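Local structure of glycoside Hydrolase (Bacteroides plebeius, 5T3B) at residues P191-L196 against L247-D252; L331-R336 against C355-I360. The protein belongs to glycoside hydrolase family 50 and probably hydrolyses glycosidic bonds of a polysaccharide related to the agarose cleaved by other members. All coordinates share one frame; numbering follows the deposited sequence.

Contact 1 closes before contact 2 opens along the chain, yet their centres lie only about 9 Å apart in the buried interior. The middle segments join them: Phe249 O and Leu333 N are 2.8 Å apart, a probable hydrogen bond, and the hydroxyls Ser251 OG and Tyr332 OH are 2.7 Å apart, also probably bonded. The spatial order is therefore 191-196, 247-252, 331-336, 355-360, which links strand 188-190 through two irregular segments to strand 358-361. Both contacts rest on helix 300-324. This same-direction succession is consistent with consecutive staves of the (beta/alpha)8 barrel expected for family 50.

Contact 1. Residues P191-L196 against L247-D252; sequences PSFSFL and LGFFSD
Pro191 and Phe193 both bond to the backbone of Phe250, around a single beta bridge between Ser192 and Phe250. Phe250 N donates to Pro191 O at 3.0 Å. Phe193 N returns a bond to Phe250 O at 2.9 Å. With the segments running the same way, 35° apart end to end, the bridge is parallel. Further on, Phe195 N reaches Ser251 O at 2.8 Å.

The carboxylate of Asp252 adds a polar anchor at the start of helix 195-203: OD2 takes the N-H of Leu196 at 3.2 Å with its syn lone pair. The same oxygen is hydrogen-bonded to Tyr314 OH, so two donors grip it and limit rotation of the carboxylate.

Aromatic packing fills one flank. Ser251 CB sits over a face of the Phe195 ring, 3.9 Å from its centroid and 18° off the normal, which meets the criteria for a CH-pi contact. Phe195 CZ touches Phe249 CE2 at 3.8 Å, while Phe193 CE1 meets Phe249 CB at 3.9 Å. Phe249 carries CG between its backbone N and carbonyl carbon (chi1 72°), a setting that turns its ring to the flank holding Phe195. Phe250 O lies at the edge of the Phe193 ring, near its plane.

Phe237 stacks on the Phe193 ring and meets Phe249 edge to face. Helix 224-232 covers Phe193, Phe195 and Leu196, helix 300-324 backs Phe195, Phe249 and Ser251 through Ile318 and Val322, and strand 163-165 touches Phe250 through Cys165, so that the Phe195 side of the pairing meets two helices and Phe250 meets a strand.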
loop_
_atom_site.group_PDB
_atom_site.type_symbol
_atom_site.label_atom_id
_atom_site.label_comp_id
_atom_site.label_asym_id
_atom_site.label_seq_id
_atom_site.Cartn_x
_atom_site.Cartn_y
_atom_site.Cartn_z
ATOM N N PRO A 191 -2.135 0.822 -11.082
ATOM C CA PRO A 191 -0.776 0.788 -11.604
ATOM C C PRO A 191 0.154 1.653 -10.842
ATOM O O PRO A 191 -0.238 2.660 -10.230
ATOM C CB PRO A 191 -0.891 1.290 -13.039
ATOM C CG PRO A 191 -2.090 2.197 -12.941
ATOM C CD PRO A 191 -3.054 1.479 -12.023
ATOM N N SER A 192 1.426 1.277 -10.856
ATOM C CA SER A 192 2.524 2.061 -10.280
ATOM C C SER A 192 3.389 2.644 -11.368
ATOM O O SER A 192 3.540 2.039 -12.464
ATOM C CB SER A 192 3.303 1.208 -9.286
ATOM O OG SER A 192 3.820 0.038 -9.948
ATOM N N PHE A 193 3.841 3.861 -11.135
ATOM C CA PHE A 193 4.698 4.641 -12.007
ATOM C C PHE A 193 5.958 5.031 -11.238
ATOM O O PHE A 193 6.109 4.804 -10.045
ATOM C CB PHE A 193 3.954 5.890 -12.483
ATOM C CG PHE A 193 2.774 5.581 -13.382
ATOM C CD1 PHE A 193 1.535 5.237 -12.870
ATOM C CD2 PHE A 193 2.891 5.624 -14.738
ATOM C CE1 PHE A 193 0.467 4.963 -13.686
ATOM C CE2 PHE A 193 1.823 5.379 -15.551
ATOM C CZ PHE A 193 0.622 5.007 -15.031
ATOM N N SER A 194 6.886 5.637 -11.981
ATOM C CA SER A 194 8.177 6.119 -11.479
ATOM C C SER A 194 8.373 7.573 -11.931
ATOM O O SER A 194 9.175 7.857 -12.829
ATOM C CB SER A 194 9.303 5.235 -11.979
ATOM O OG SER A 194 9.153 3.909 -11.540
ATOM N N PHE A 195 7.609 8.496 -11.335
ATOM C CA PHE A 195 7.579 9.857 -11.857
ATOM C C PHE A 195 8.964 10.539 -11.798
ATOM O O PHE A 195 9.351 11.222 -12.755
ATOM C CB PHE A 195 6.569 10.722 -11.123
ATOM C CG PHE A 195 5.162 10.659 -11.639
ATOM C CD1 PHE A 195 4.525 9.472 -11.929
ATOM C CD2 PHE A 195 4.419 11.824 -11.803
ATOM C CE1 PHE A 195 3.214 9.418 -12.355
ATOM C CE2 PHE A 195 3.141 11.782 -12.270
ATOM C CZ PHE A 195 2.487 10.581 -12.482
ATOM N N LEU A 196 9.672 10.408 -10.685
ATOM C CA LEU A 196 10.919 11.154 -10.574
ATOM C C LEU A 196 11.949 10.700 -11.631
ATOM O O LEU A 196 12.604 11.525 -12.285
ATOM C CB LEU A 196 11.476 11.043 -9.162
ATOM C CG LEU A 196 10.634 11.788 -8.122
ATOM C CD1 LEU A 196 10.922 11.301 -6.728
ATOM C CD2 LEU A 196 10.847 13.281 -8.205
ATOM N N LEU A 247 -8.631 1.556 -9.941
ATOM C CA LEU A 247 -8.812 2.056 -8.591
ATOM C C LEU A 247 -8.148 3.427 -8.445
ATOM O O LEU A 247 -8.681 4.334 -7.820
ATOM C CB LEU A 247 -8.256 1.050 -7.587
ATOM C CG LEU A 247 -8.318 1.329 -6.137
ATOM C CD1 LEU A 247 -9.777 1.473 -5.707
ATOM C CD2 LEU A 247 -7.667 0.204 -5.372
ATOM N N GLY A 248 -6.946 3.579 -8.981
ATOM C CA GLY A 248 -6.148 4.775 -8.918
ATOM C C GLY A 248 -4.746 4.434 -9.297
ATOM O O GLY A 248 -4.475 3.379 -9.837
ATOM N N PHE A 249 -3.791 5.361 -9.025
ATOM C CA PHE A 249 -2.383 5.085 -9.375
ATOM C C PHE A 249 -1.437 5.552 -8.292
ATOM O O PHE A 249 -1.729 6.460 -7.517
ATOM C CB PHE A 249 -1.988 5.743 -10.702
ATOM C CG PHE A 249 -1.848 7.262 -10.647
ATOM C CD1 PHE A 249 -2.976 8.084 -10.678
ATOM C CD2 PHE A 249 -0.614 7.842 -10.590
ATOM C CE1 PHE A 249 -2.869 9.438 -10.618
ATOM C CE2 PHE A 249 -0.507 9.199 -10.544
ATOM C CZ PHE A 249 -1.633 10.008 -10.518
ATOM N N PHE A 250 -0.269 4.923 -8.290
ATOM C CA PHE A 250 0.837 5.333 -7.442
ATOM C C PHE A 250 1.867 6.006 -8.325
ATOM O O PHE A 250 2.154 5.539 -9.427
ATOM C CB PHE A 250 1.504 4.134 -6.766
ATOM C CG PHE A 250 0.507 3.226 -6.101
ATOM C CD1 PHE A 250 -0.071 3.561 -4.877
ATOM C CD2 PHE A 250 0.100 2.063 -6.733
ATOM C CE1 PHE A 250 -1.025 2.760 -4.331
ATOM C CE2 PHE A 250 -0.876 1.260 -6.194
ATOM C CZ PHE A 250 -1.421 1.596 -4.998
ATOM N N SER A 251 2.476 7.093 -7.855
ATOM C CA SER A 251 3.423 7.863 -8.694
ATOM C C SER A 251 4.904 7.421 -8.542
ATOM O O SER A 251 5.746 7.862 -9.306
ATOM C CB SER A 251 3.290 9.346 -8.404
ATOM O OG SER A 251 3.534 9.612 -7.059
ATOM N N ASP A 252 5.203 6.679 -7.469
ATOM C CA ASP A 252 6.535 6.267 -7.102
ATOM C C ASP A 252 6.371 5.232 -6.016
ATOM O O ASP A 252 5.258 4.892 -5.607
ATOM C CB ASP A 252 7.405 7.456 -6.698
ATOM C CG ASP A 252 8.179 8.079 -7.826
ATOM O OD1 ASP A 252 8.944 7.387 -8.499
ATOM O OD2 ASP A 252 8.108 9.337 -8.077
#

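Contact 2. Residues L331-R336 against C355-I360; sequences LYLGSR and CDVISI. With EDO (1,2-ethanediol), chain M.
At a buried helix-to-strand junction, where the chain leaves helix 345-354 and enters strand 358-361, the side chains of Asp356 and Ser359 bind the backbone of the neighbouring segment 331-336. Asp356 OD2 accepts the N-H of Tyr332 at 2.9 Å with its anti lone pair, in an almost straight bond of 178°. In return Tyr332 O receives two weak bonds, from Asp356 N at 2.9 Å and Val357 N at 3.3 Å. At the far end Ser359 OG gives its proton to Leu333 O at 2.6 Å, in the carbonyl plane, and accepts Arg336 N at 2.8 Å; chi1 of 45° brings the hydroxyl between these backbone groups. A water accepts from Ser335 N and donates to Ser359 O. Among apolar groups, Cys355 SG lies obliquely to the Tyr332 ring, 4.6 Å from its centroid, and the Leu333 and Val357 side chains lie side by side, CD2 of Leu333 3.8 Å from CG2 of Val357.

Lys319 forms a salt bridge with Asp356 OD1, and an ethanediol, probably from the crystallisation liquor, lies at the carboxylate. The lysine would probably stabilise the negative charge of Asp356, while Ser359, as donor and acceptor, satisfies two buried backbone groups and probably helps hold the chain between them. Arg336 NE bonds Asn253 OD1, and NH1 forms a salt bridge with Glu389.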
loop_
_atom_site.group_PDB
_atom_site.type_symbol
_atom_site.label_atom_id
_atom_site.label_comp_id
_atom_site.label_asym_id
_atom_site.label_seq_id
_atom_site.Cartn_x
_atom_site.Cartn_y
_atom_site.Cartn_z
ATOM N N LEU A 331 -8.083 8.629 -9.260
ATOM C CA LEU A 331 -7.565 8.770 -7.915
ATOM C C LEU A 331 -6.047 8.675 -7.873
ATOM O O LEU A 331 -5.448 7.747 -8.426
ATOM C CB LEU A 331 -8.164 7.755 -6.952
ATOM C CG LEU A 331 -9.675 7.799 -6.772
ATOM C CD1 LEU A 331 -10.115 6.788 -5.730
ATOM C CD2 LEU A 331 -10.131 9.197 -6.399
ATOM N N TYR A 332 -5.465 9.598 -7.090
ATOM C CA TYR A 332 -4.056 9.610 -6.821
ATOM C C TYR A 332 -3.827 8.971 -5.455
ATOM O O TYR A 332 -4.247 9.478 -4.428
ATOM C CB TYR A 332 -3.489 11.001 -6.898
ATOM C CG TYR A 332 -2.018 11.103 -6.600
ATOM C CD1 TYR A 332 -1.127 10.101 -6.968
ATOM C CD2 TYR A 332 -1.530 12.178 -5.920
ATOM C CE1 TYR A 332 0.238 10.185 -6.680
ATOM C CE2 TYR A 332 -0.200 12.315 -5.633
ATOM C CZ TYR A 332 0.697 11.318 -5.986
ATOM O OH TYR A 332 2.014 11.381 -5.674
ATOM N N LEU A 333 -3.121 7.825 -5.481
ATOM C CA LEU A 333 -2.927 6.999 -4.257
ATOM C C LEU A 333 -1.525 7.152 -3.694
ATOM O O LEU A 333 -1.149 6.330 -2.849
ATOM C CB LEU A 333 -3.226 5.556 -4.591
ATOM C CG LEU A 333 -4.554 5.254 -5.278
ATOM C CD1 LEU A 333 -4.664 3.776 -5.622
ATOM C CD2 LEU A 333 -5.745 5.672 -4.457
ATOM N N GLY A 334 -0.818 8.192 -4.063
ATOM C CA GLY A 334 0.433 8.513 -3.395
ATOM C C GLY A 334 1.660 7.795 -3.897
ATOM O O GLY A 334 1.737 7.348 -5.036
ATOM N N SER A 335 2.668 7.775 -3.026
ATOM C CA SER A 335 4.031 7.332 -3.368
ATOM C C SER A 335 4.556 6.180 -2.510
ATOM O O SER A 335 5.728 5.857 -2.647
ATOM C CB SER A 335 5.026 8.497 -3.219
ATOM O OG SER A 335 5.217 8.876 -1.875
ATOM N N ARG A 336 3.698 5.542 -1.720
ATOM C CA ARG A 336 4.081 4.303 -1.029
ATOM C C ARG A 336 5.215 4.598 -0.030
ATOM O O ARG A 336 6.347 4.204 -0.200
ATOM C CB ARG A 336 4.380 3.201 -2.025
ATOM C CG ARG A 336 3.321 3.061 -3.097
ATOM C CD ARG A 336 3.747 2.237 -4.288
ATOM N NE ARG A 336 4.032 0.869 -3.899
ATOM C CZ ARG A 336 3.092 -0.050 -3.751
ATOM N NH1 ARG A 336 3.409 -1.262 -3.308
ATOM N NH2 ARG A 336 1.847 0.179 -4.110
ATOM N N CYS A 355 -2.989 13.900 -1.877
ATOM C CA CYS A 355 -3.293 12.540 -2.249
ATOM C C CYS A 355 -4.782 12.287 -1.979
ATOM O O CYS A 355 -5.332 12.748 -0.981
ATOM C CB CYS A 355 -2.470 11.527 -1.470
ATOM S SG CYS A 355 -0.716 11.600 -1.719
ATOM N N ASP A 356 -5.444 11.539 -2.860
ATOM C CA ASP A 356 -6.759 11.048 -2.497
ATOM C C ASP A 356 -6.729 10.006 -1.390
ATOM O O ASP A 356 -7.592 9.940 -0.532
ATOM C CB ASP A 356 -7.458 10.522 -3.725
ATOM C CG ASP A 356 -7.674 11.622 -4.747
ATOM O OD1 ASP A 356 -8.497 12.547 -4.433
ATOM O OD2 ASP A 356 -7.074 11.610 -5.847
ATOM N N VAL A 357 -5.698 9.148 -1.442
ATOM C CA VAL A 357 -5.418 8.165 -0.388
ATOM C C VAL A 357 -3.894 8.169 -0.232
ATOM O O VAL A 357 -3.192 8.170 -1.228
ATOM C CB VAL A 357 -5.890 6.747 -0.757
ATOM C CG1 VAL A 357 -5.648 5.779 0.368
ATOM C CG2 VAL A 357 -7.354 6.748 -1.158
ATOM N N ILE A 358 -3.436 8.183 1.010
ATOM C CA ILE A 358 -2.025 8.095 1.314
ATOM C C ILE A 358 -1.605 6.632 1.306
ATOM O O ILE A 358 -2.167 5.840 2.063
ATOM C CB ILE A 358 -1.711 8.741 2.661
ATOM C CG1 ILE A 358 -2.191 10.190 2.692
ATOM C CG2 ILE A 358 -0.221 8.657 2.971
ATOM C CD1 ILE A 358 -2.161 10.809 4.044
ATOM N N SER A 359 -0.642 6.240 0.482
ATOM C CA SER A 359 -0.178 4.869 0.522
ATOM C C SER A 359 1.024 4.752 1.429
ATOM O O SER A 359 1.980 5.584 1.388
ATOM C CB SER A 359 0.144 4.363 -0.889
ATOM O OG SER A 359 0.892 5.308 -1.644
ATOM N N ILE A 360 1.032 3.656 2.201
ATOM C CA ILE A 360 2.093 3.349 3.175
ATOM C C ILE A 360 2.454 1.860 3.039
ATOM O O ILE A 360 1.581 1.013 3.189
ATOM C CB ILE A 360 1.669 3.698 4.597
ATOM C CG1 ILE A 360 1.396 5.264 4.683
ATOM C CG2 ILE A 360 2.686 3.207 5.608
ATOM C CD1 ILE A 360 0.840 5.733 6.000
HETATM C C1 EDO M . -9.546 12.547 -8.715
HETATM O O1 EDO M . -8.211 12.843 -8.269
HETATM C C2 EDO M . -10.592 13.457 -8.020
HETATM O O2 EDO M . -10.224 13.261 -6.633
HETATM O O HOH W 1 1.802 8.161 -0.194
#